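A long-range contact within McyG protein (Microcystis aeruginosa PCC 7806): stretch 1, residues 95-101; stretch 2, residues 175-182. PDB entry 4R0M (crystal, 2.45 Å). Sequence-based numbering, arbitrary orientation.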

# COMPACT_ATOMS: atom_id res chain seq x y z
N ILE A 95 21.92 1.08 10.12
CA ILE A 95 20.89 1.67 10.98
C ILE A 95 19.55 1.28 10.38
O ILE A 95 19.36 1.36 9.17
CB ILE A 95 21.02 3.21 11.04
CG1 ILE A 95 22.37 3.62 11.65
CG2 ILE A 95 19.87 3.83 11.83
CD1 ILE A 95 22.81 5.03 11.31
N ILE A 96 18.62 0.84 11.23
CA ILE A 96 17.31 0.39 10.76
C ILE A 96 16.33 1.56 10.65
O ILE A 96 15.92 2.12 11.67
CB ILE A 96 16.74 -0.74 11.65
CG1 ILE A 96 17.70 -1.94 11.67
CG2 ILE A 96 15.36 -1.17 11.16
CD1 ILE A 96 17.56 -2.84 12.88
N PRO A 97 15.94 1.93 9.41
CA PRO A 97 14.95 2.98 9.24
C PRO A 97 13.55 2.45 9.55
O PRO A 97 13.23 1.30 9.23
CB PRO A 97 15.07 3.35 7.76
CG PRO A 97 15.54 2.09 7.11
CD PRO A 97 16.35 1.34 8.13
N VAL A 98 12.73 3.29 10.19
CA VAL A 98 11.35 2.93 10.51
C VAL A 98 10.43 3.98 9.89
O VAL A 98 10.05 4.95 10.55
CB VAL A 98 11.13 2.79 12.03
CG1 VAL A 98 9.73 2.25 12.33
CG2 VAL A 98 12.18 1.87 12.65
N PRO A 99 10.08 3.80 8.61
CA PRO A 99 9.25 4.77 7.91
C PRO A 99 7.81 4.69 8.38
O PRO A 99 7.23 3.60 8.45
CB PRO A 99 9.36 4.35 6.43
CG PRO A 99 10.44 3.31 6.38
CD PRO A 99 10.44 2.67 7.73
N LEU A 100 7.24 5.84 8.72
CA LEU A 100 5.84 5.91 9.12
C LEU A 100 5.12 6.98 8.31
O LEU A 100 5.74 7.94 7.84
CB LEU A 100 5.71 6.16 10.63
CG LEU A 100 6.19 5.06 11.58
CD1 LEU A 100 6.28 5.58 13.01
CD2 LEU A 100 5.32 3.81 11.52
N THR A 101 3.81 6.81 8.15
CA THR A 101 2.97 7.75 7.43
C THR A 101 3.06 9.14 8.06
O THR A 101 2.98 9.27 9.28
CB THR A 101 1.49 7.29 7.41
OG1 THR A 101 1.42 5.97 6.84
CG2 THR A 101 0.61 8.23 6.58
N ASP A 175 20.58 -10.07 8.78
CA ASP A 175 20.26 -9.05 9.78
C ASP A 175 19.10 -8.19 9.28
O ASP A 175 18.91 -8.03 8.08
CB ASP A 175 21.47 -8.17 10.08
CG ASP A 175 22.51 -8.87 10.93
OD1 ASP A 175 22.19 -9.89 11.57
OD2 ASP A 175 23.67 -8.39 10.96
N ALA A 176 18.35 -7.63 10.23
CA ALA A 176 17.27 -6.70 9.93
C ALA A 176 17.80 -5.47 9.18
O ALA A 176 18.83 -4.90 9.56
CB ALA A 176 16.57 -6.27 11.21
N ALA A 177 17.10 -5.09 8.12
CA ALA A 177 17.46 -3.93 7.33
C ALA A 177 16.35 -2.88 7.32
O ALA A 177 16.60 -1.70 7.12
CB ALA A 177 17.80 -4.34 5.90
N LEU A 178 15.12 -3.34 7.54
CA LEU A 178 13.95 -2.48 7.44
C LEU A 178 12.84 -2.94 8.38
O LEU A 178 12.50 -4.12 8.43
CB LEU A 178 13.44 -2.47 5.99
CG LEU A 178 12.24 -1.60 5.60
CD1 LEU A 178 12.50 -0.11 5.82
CD2 LEU A 178 11.87 -1.87 4.15
N LEU A 179 12.30 -1.99 9.13
CA LEU A 179 11.20 -2.26 10.05
C LEU A 179 9.98 -1.43 9.67
O LEU A 179 10.01 -0.21 9.75
CB LEU A 179 11.63 -2.00 11.50
CG LEU A 179 10.66 -2.25 12.65
CD1 LEU A 179 10.14 -3.68 12.68
CD2 LEU A 179 11.33 -1.90 13.97
N LEU A 180 8.92 -2.11 9.23
CA LEU A 180 7.69 -1.45 8.79
C LEU A 180 6.48 -1.83 9.64
O LEU A 180 6.08 -3.00 9.68
CB LEU A 180 7.41 -1.76 7.31
CG LEU A 180 8.36 -1.20 6.25
CD1 LEU A 180 8.23 -1.99 4.96
CD2 LEU A 180 8.09 0.28 6.00
N PHE A 181 5.90 -0.84 10.30
CA PHE A 181 4.74 -1.05 11.16
C PHE A 181 3.44 -0.93 10.38
O PHE A 181 3.22 0.06 9.68
CB PHE A 181 4.75 -0.07 12.33
CG PHE A 181 5.67 -0.46 13.45
CD1 PHE A 181 7.03 -0.12 13.40
CD2 PHE A 181 5.20 -1.17 14.55
CE1 PHE A 181 7.88 -0.49 14.43
CE2 PHE A 181 6.05 -1.53 15.58
CZ PHE A 181 7.39 -1.19 15.52
N THR A 182 2.59 -1.94 10.51
CA THR A 182 1.23 -1.90 9.97
C THR A 182 0.24 -1.80 11.12
O THR A 182 0.46 -2.39 12.19
CB THR A 182 0.90 -3.15 9.14
OG1 THR A 182 1.22 -4.33 9.90
CG2 THR A 182 1.68 -3.17 7.84
O HOH W 1 19.12 -0.78 7.52

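Two neighbouring parallel strands, 96-99 and 176-182, are joined by a single direct hydrogen bond, and a weak one: Leu179 N donates to Pro97 O over 3.4 Å, nearly linear at 170°. The sequence of the first strand accounts for part of this scarcity. Pro97 and Pro99 have no amide hydrogen, so neither can donate to the carbonyls that lie beside them. Instead, the ring carbon Pro97 CD sits 3.2 Å from Ala177 O, and Pro99 CD lies 3.5 Å from Leu179 O. The latter oxygen also receives a CA-H...O contact from Val98 CA, at 3.5 Å and 160°.

The strand axes diverge by only 18° and approach to 5.3 Å, with Ile96 in register with Ala177 and Val98 with Leu179. Beyond this the backbones spread, the CA atoms of Leu100 and Phe181 being 7.3 Å apart. At the other end a water donates to both Ile95 O and Ala177 O, each at 2.7 Å, and so bridges two carbonyls that could not bond to each other.

The two stretches together bury 444 Å², and apolar side chains make many of the contacts. The side chain of Ile96 packs against two side chains of the second strand, its CD1 lying 3.9 Å from Ala176 CB and its CG2 3.8 Å from Leu179 CB. Val98 CG2 packs 4.1 Å from the same Leu179 CB, while Val98 CG1 meets the edge of the Phe181 ring, 3.7 Å from CD1. Across the widened end, Leu100 CD2 comes within 4.0 Å of Phe181 CB. The proline rings gather a separate set of leucines: Leu178 CD1 is 4.0 Å from both Pro97 CG and Pro99 CD, although the CA-to-CB bond of Leu178 points away, and Leu180 CD2 lies 3.8 Å from Pro99 CD.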